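Long-range contact in chorismatase (Streptomyces hygroscopicus, PDB 4BPS), which hydrolyses chorismate to a dihydroxycyclohexadiene carboxylate and pyruvate, supplying a building block for the immunosuppressants FK506 and FK520: residues A[32-44]-A[72-84]. Residues are numbered along the deposited sequence; the frame is centred on the assembly and turned at random.
Sequences LEGDETVLGLIEH and FTEVWHAQRPVES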
loop_
_atom_site.group_PDB
_atom_site.type_symbol
_atom_site.label_atom_id
_atom_site.label_comp_id
_atom_site.label_asym_id
_atom_site.label_seq_id
_atom_site.Cartn_x
_atom_site.Cartn_y
_atom_site.Cartn_z
ATOM N N LEU A 32 24.565 2.746 9.045
ATOM C CA LEU A 32 25.975 2.461 8.882
ATOM C C LEU A 32 26.557 3.122 7.648
ATOM O O LEU A 32 27.756 3.395 7.633
ATOM C CB LEU A 32 26.210 0.953 8.825
ATOM C CG LEU A 32 25.832 0.191 10.097
ATOM C CD1 LEU A 32 25.990 -1.304 9.878
ATOM C CD2 LEU A 32 26.673 0.652 11.281
ATOM N N GLU A 33 25.708 3.398 6.649
ATOM C CA GLU A 33 26.158 3.797 5.298
ATOM C C GLU A 33 25.819 5.247 4.909
ATOM O O GLU A 33 26.331 5.744 3.900
ATOM C CB GLU A 33 25.575 2.842 4.239
ATOM N N GLY A 34 24.974 5.928 5.685
ATOM C CA GLY A 34 24.648 7.323 5.403
ATOM C C GLY A 34 24.012 7.582 4.044
ATOM O O GLY A 34 24.450 8.440 3.281
ATOM N N ASP A 35 22.938 6.876 3.756
ATOM C CA ASP A 35 22.382 6.847 2.425
ATOM C C ASP A 35 21.484 8.071 2.165
ATOM O O ASP A 35 20.364 8.164 2.685
ATOM C CB ASP A 35 21.584 5.548 2.309
ATOM C CG ASP A 35 21.001 5.320 0.941
ATOM O OD1 ASP A 35 21.161 6.226 0.072
ATOM O OD2 ASP A 35 20.363 4.252 0.771
ATOM N N GLU A 36 21.959 8.992 1.326
ATOM C CA GLU A 36 21.255 10.250 1.074
ATOM C C GLU A 36 19.940 10.028 0.328
ATOM O O GLU A 36 19.166 10.972 0.187
ATOM C CB GLU A 36 22.119 11.238 0.284
ATOM C CG GLU A 36 22.399 10.810 -1.121
ATOM C CD GLU A 36 23.229 11.809 -1.919
ATOM O OE1 GLU A 36 23.769 12.798 -1.352
ATOM O OE2 GLU A 36 23.335 11.600 -3.148
ATOM N N THR A 37 19.693 8.817 -0.166
ATOM C CA THR A 37 18.509 8.580 -0.983
ATOM C C THR A 37 17.237 8.319 -0.173
ATOM O O THR A 37 16.169 8.143 -0.764
ATOM C CB THR A 37 18.729 7.372 -1.924
ATOM O OG1 THR A 37 18.869 6.173 -1.156
ATOM C CG2 THR A 37 19.964 7.570 -2.825
ATOM N N VAL A 38 17.317 8.297 1.152
ATOM C CA VAL A 38 16.137 8.024 1.975
ATOM C C VAL A 38 15.106 9.125 1.805
ATOM O O VAL A 38 15.414 10.306 1.967
ATOM C CB VAL A 38 16.534 7.881 3.467
ATOM C CG1 VAL A 38 15.317 7.812 4.364
ATOM C CG2 VAL A 38 17.378 6.635 3.683
ATOM N N LEU A 39 13.880 8.718 1.491
ATOM C CA LEU A 39 12.742 9.619 1.365
ATOM C C LEU A 39 11.926 9.604 2.646
ATOM O O LEU A 39 11.591 10.656 3.155
ATOM C CB LEU A 39 11.827 9.205 0.216
ATOM C CG LEU A 39 12.055 9.704 -1.184
ATOM C CD1 LEU A 39 11.097 8.997 -2.110
ATOM C CD2 LEU A 39 11.797 11.219 -1.236
ATOM N N GLY A 40 11.600 8.422 3.158
ATOM C CA GLY A 40 10.715 8.349 4.302
ATOM C C GLY A 40 10.684 6.948 4.861
ATOM O O GLY A 40 11.198 6.021 4.232
ATOM N N LEU A 41 10.072 6.811 6.035
ATOM C CA LEU A 41 10.171 5.592 6.821
ATOM C C LEU A 41 8.846 5.273 7.492
ATOM O O LEU A 41 8.226 6.151 8.098
ATOM C CB LEU A 41 11.244 5.775 7.925
ATOM C CG LEU A 41 12.667 6.196 7.556
ATOM C CD1 LEU A 41 12.797 7.696 7.628
ATOM C CD2 LEU A 41 13.617 5.537 8.501
ATOM N N ILE A 42 8.440 4.009 7.413
ATOM C CA ILE A 42 7.249 3.519 8.104
ATOM C C ILE A 42 7.681 2.393 9.032
ATOM O O ILE A 42 8.209 1.372 8.579
ATOM C CB ILE A 42 6.185 2.991 7.112
ATOM C CG1 ILE A 42 5.813 4.077 6.089
ATOM C CG2 ILE A 42 4.986 2.455 7.873
ATOM C CD1 ILE A 42 5.183 5.329 6.686
ATOM N N GLU A 43 7.476 2.608 10.328
ATOM C CA GLU A 43 7.850 1.612 11.341
ATOM C C GLU A 43 6.678 0.692 11.642
ATOM O O GLU A 43 5.680 1.098 12.234
ATOM C CB GLU A 43 8.312 2.312 12.619
ATOM C CG GLU A 43 9.474 3.246 12.344
ATOM C CD GLU A 43 9.949 3.978 13.563
ATOM O OE1 GLU A 43 9.114 4.314 14.427
ATOM O OE2 GLU A 43 11.163 4.240 13.652
ATOM N N HIS A 44 6.774 -0.561 11.199
ATOM C CA HIS A 44 5.763 -1.576 11.491
ATOM C C HIS A 44 6.092 -2.233 12.807
ATOM O O HIS A 44 7.213 -2.655 13.028
ATOM C CB HIS A 44 5.780 -2.643 10.394
ATOM C CG HIS A 44 5.335 -2.107 9.076
ATOM N ND1 HIS A 44 4.004 -1.931 8.758
ATOM C CD2 HIS A 44 6.061 -1.646 8.029
ATOM C CE1 HIS A 44 3.937 -1.388 7.552
ATOM N NE2 HIS A 44 5.168 -1.216 7.086
ATOM N N PHE A 72 9.720 -4.052 12.017
ATOM C CA PHE A 72 10.790 -3.698 11.087
ATOM C C PHE A 72 10.450 -2.341 10.506
ATOM O O PHE A 72 9.321 -1.847 10.667
ATOM C CB PHE A 72 10.951 -4.752 9.957
ATOM C CG PHE A 72 9.882 -4.673 8.909
ATOM C CD1 PHE A 72 8.614 -5.217 9.132
ATOM C CD2 PHE A 72 10.126 -4.048 7.698
ATOM C CE1 PHE A 72 7.632 -5.120 8.152
ATOM C CE2 PHE A 72 9.159 -3.946 6.726
ATOM C CZ PHE A 72 7.903 -4.489 6.953
ATOM N N THR A 73 11.419 -1.715 9.833
ATOM C CA THR A 73 11.195 -0.431 9.183
ATOM C C THR A 73 11.175 -0.592 7.669
ATOM O O THR A 73 12.081 -1.187 7.053
ATOM C CB THR A 73 12.279 0.582 9.572
ATOM O OG1 THR A 73 12.295 0.681 10.993
ATOM C CG2 THR A 73 12.003 1.976 9.011
ATOM N N GLU A 74 10.104 -0.083 7.081
ATOM C CA GLU A 74 9.946 -0.008 5.633
ATOM C C GLU A 74 10.466 1.363 5.200
ATOM O O GLU A 74 9.900 2.387 5.580
ATOM C CB GLU A 74 8.459 -0.157 5.307
ATOM C CG GLU A 74 8.047 0.135 3.879
ATOM C CD GLU A 74 6.543 0.092 3.705
ATOM O OE1 GLU A 74 5.863 -0.690 4.420
ATOM O OE2 GLU A 74 6.013 0.848 2.850
ATOM N N VAL A 75 11.553 1.387 4.422
ATOM C CA VAL A 75 12.215 2.630 4.049
ATOM C C VAL A 75 12.061 2.851 2.546
ATOM O O VAL A 75 12.442 1.992 1.750
ATOM C CB VAL A 75 13.719 2.612 4.410
ATOM C CG1 VAL A 75 14.320 3.988 4.174
ATOM C CG2 VAL A 75 13.947 2.153 5.870
ATOM N N TRP A 76 11.515 4.005 2.178
ATOM C CA TRP A 76 11.403 4.402 0.779
ATOM C C TRP A 76 12.566 5.315 0.417
ATOM O O TRP A 76 12.982 6.181 1.205
ATOM C CB TRP A 76 10.033 5.032 0.510
ATOM C CG TRP A 76 9.029 3.943 0.458
ATOM C CD1 TRP A 76 8.264 3.479 1.486
ATOM C CD2 TRP A 76 8.796 3.082 -0.655
ATOM N NE1 TRP A 76 7.534 2.375 1.061
ATOM C CE2 TRP A 76 7.856 2.116 -0.252
ATOM C CE3 TRP A 76 9.292 3.037 -1.960
ATOM C CZ2 TRP A 76 7.392 1.123 -1.118
ATOM C CZ3 TRP A 76 8.825 2.056 -2.818
ATOM C CH2 TRP A 76 7.888 1.114 -2.397
ATOM N N HIS A 77 13.072 5.098 -0.785
ATOM C CA HIS A 77 14.245 5.768 -1.332
ATOM C C HIS A 77 13.940 6.287 -2.731
ATOM O O HIS A 77 13.065 5.749 -3.427
ATOM C CB HIS A 77 15.377 4.754 -1.510
ATOM C CG HIS A 77 15.932 4.201 -0.239
ATOM N ND1 HIS A 77 17.159 4.587 0.248
ATOM C CD2 HIS A 77 15.462 3.259 0.621
ATOM C CE1 HIS A 77 17.419 3.912 1.362
ATOM N NE2 HIS A 77 16.397 3.117 1.615
ATOM N N ALA A 78 14.714 7.270 -3.177
ATOM C CA ALA A 78 14.757 7.566 -4.611
ATOM C C ALA A 78 16.127 8.134 -4.937
ATOM O O ALA A 78 16.985 7.414 -5.429
ATOM C CB ALA A 78 13.618 8.521 -5.013
ATOM N N GLN A 79 16.312 9.415 -4.675
ATOM C CA GLN A 79 17.631 10.029 -4.679
ATOM C C GLN A 79 17.568 11.135 -3.641
ATOM O O GLN A 79 16.542 11.293 -2.973
ATOM C CB GLN A 79 18.026 10.528 -6.065
ATOM C CG GLN A 79 17.195 11.636 -6.629
ATOM C CD GLN A 79 17.383 11.763 -8.153
ATOM O OE1 GLN A 79 16.506 11.346 -8.922
ATOM N NE2 GLN A 79 18.484 12.372 -8.584
ATOM N N ARG A 80 18.657 11.881 -3.470
ATOM C CA ARG A 80 18.700 12.902 -2.441
ATOM C C ARG A 80 17.473 13.814 -2.494
ATOM O O ARG A 80 17.253 14.476 -3.492
ATOM C CB ARG A 80 19.979 13.722 -2.665
ATOM C CG ARG A 80 20.136 14.909 -1.729
ATOM C CD ARG A 80 21.458 15.675 -1.953
ATOM N NE ARG A 80 21.744 15.999 -3.365
ATOM C CZ ARG A 80 21.225 17.040 -4.026
ATOM N NH1 ARG A 80 20.402 17.878 -3.418
ATOM N NH2 ARG A 80 21.553 17.269 -5.297
ATOM N N PRO A 81 16.680 13.873 -1.417
ATOM C CA PRO A 81 15.529 14.772 -1.482
ATOM C C PRO A 81 15.981 16.224 -1.548
ATOM O O PRO A 81 16.959 16.632 -0.899
ATOM C CB PRO A 81 14.797 14.500 -0.170
ATOM C CG PRO A 81 15.154 13.048 0.144
ATOM C CD PRO A 81 16.594 12.956 -0.266
ATOM N N VAL A 82 15.223 17.009 -2.302
ATOM C CA VAL A 82 15.552 18.402 -2.488
ATOM C C VAL A 82 14.793 19.331 -1.541
ATOM O O VAL A 82 15.227 20.476 -1.328
ATOM C CB VAL A 82 15.310 18.850 -3.961
ATOM C CG1 VAL A 82 16.168 17.976 -4.901
ATOM C CG2 VAL A 82 13.845 18.836 -4.356
ATOM N N GLU A 83 13.676 18.867 -0.985
ATOM C CA GLU A 83 12.880 19.673 -0.060
ATOM C C GLU A 83 11.986 18.736 0.725
ATOM O O GLU A 83 11.535 17.716 0.173
ATOM C CB GLU A 83 12.005 20.675 -0.819
ATOM C CG GLU A 83 11.318 21.683 0.084
ATOM C CD GLU A 83 10.357 22.615 -0.646
ATOM O OE1 GLU A 83 9.822 22.255 -1.715
ATOM O OE2 GLU A 83 10.151 23.751 -0.131
ATOM N N SER A 84 11.711 19.091 1.982
ATOM C CA SER A 84 10.741 18.384 2.808
ATOM C C SER A 84 9.886 19.406 3.531
ATOM O O SER A 84 10.283 20.577 3.657
ATOM C CB SER A 84 11.478 17.525 3.823
ATOM O OG SER A 84 12.332 16.650 3.146
HETATM O O HOH W 1 21.169 11.254 -4.823
HETATM O O HOH W 2 23.785 14.095 -4.341
HETATM O O HOH W 3 13.124 3.118 12.086
#
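Phe72 lays its ring near the imidazole of His44, CZ reaching His44 CD2 at 3.6 Å; the planes are 19° from parallel but slid apart, so the rings barely overlap. Their backbones exchange two hydrogen bonds. Thr73 shares water 3 with Glu43, whose carboxylate also forms a salt bridge with Arg59; a threonine suits because CG2 packs on Leu41 CD2 while the hydroxyl also bonds Thr27. Extended Glu74, CG anti to the backbone N (chi1 170°), brings OE1 to His44 NE2, which donates at 2.8 Å on the anti side of the carboxylate, 33° out of its plane. Trp76 NE1 takes the anti lone pair of OE2, and Lys297 salt-bridges OE1; held at both oxygens, this buried carboxylate can hardly rotate. Strands 38-44 and 72-77 are antiparallel neighbours in a five-stranded mixed sheet, flanked by strands 57-62 and 21-25 respectively. Val75, branched and apolar, touches Val38 through CG1. Trp76 O receives both Leu39 N (2.7 Å) and Gly40 N (3.3 Å), a classic beta bulge. His77 suits its place by its imidazole N-H: ND1 donates to Thr37 OG1 at 2.7 Å, close to the ring plane, and that hydroxyl in turn donates a hydrogen bond to Asp35 OD1 at 2.6 Å. Thr37 N reaches the same oxygen, closing an Asx turn; an alanine in place of Asp35 would probably undo that turn and leave the Thr37 hydroxyl, still gripped by His77, without its acceptor. Small Ala78 lets Leu39 CD1 settle against its CB. Glu36 OE2 accepts from two waters, one bonded to Arg80 N, the other to Arg80 NE, which stays 4.3 Å from Glu36 OE1, beyond a salt bridge. The Pro81 ring offers Leu39 CD2 an apolar surface, its CG 4.1 Å away.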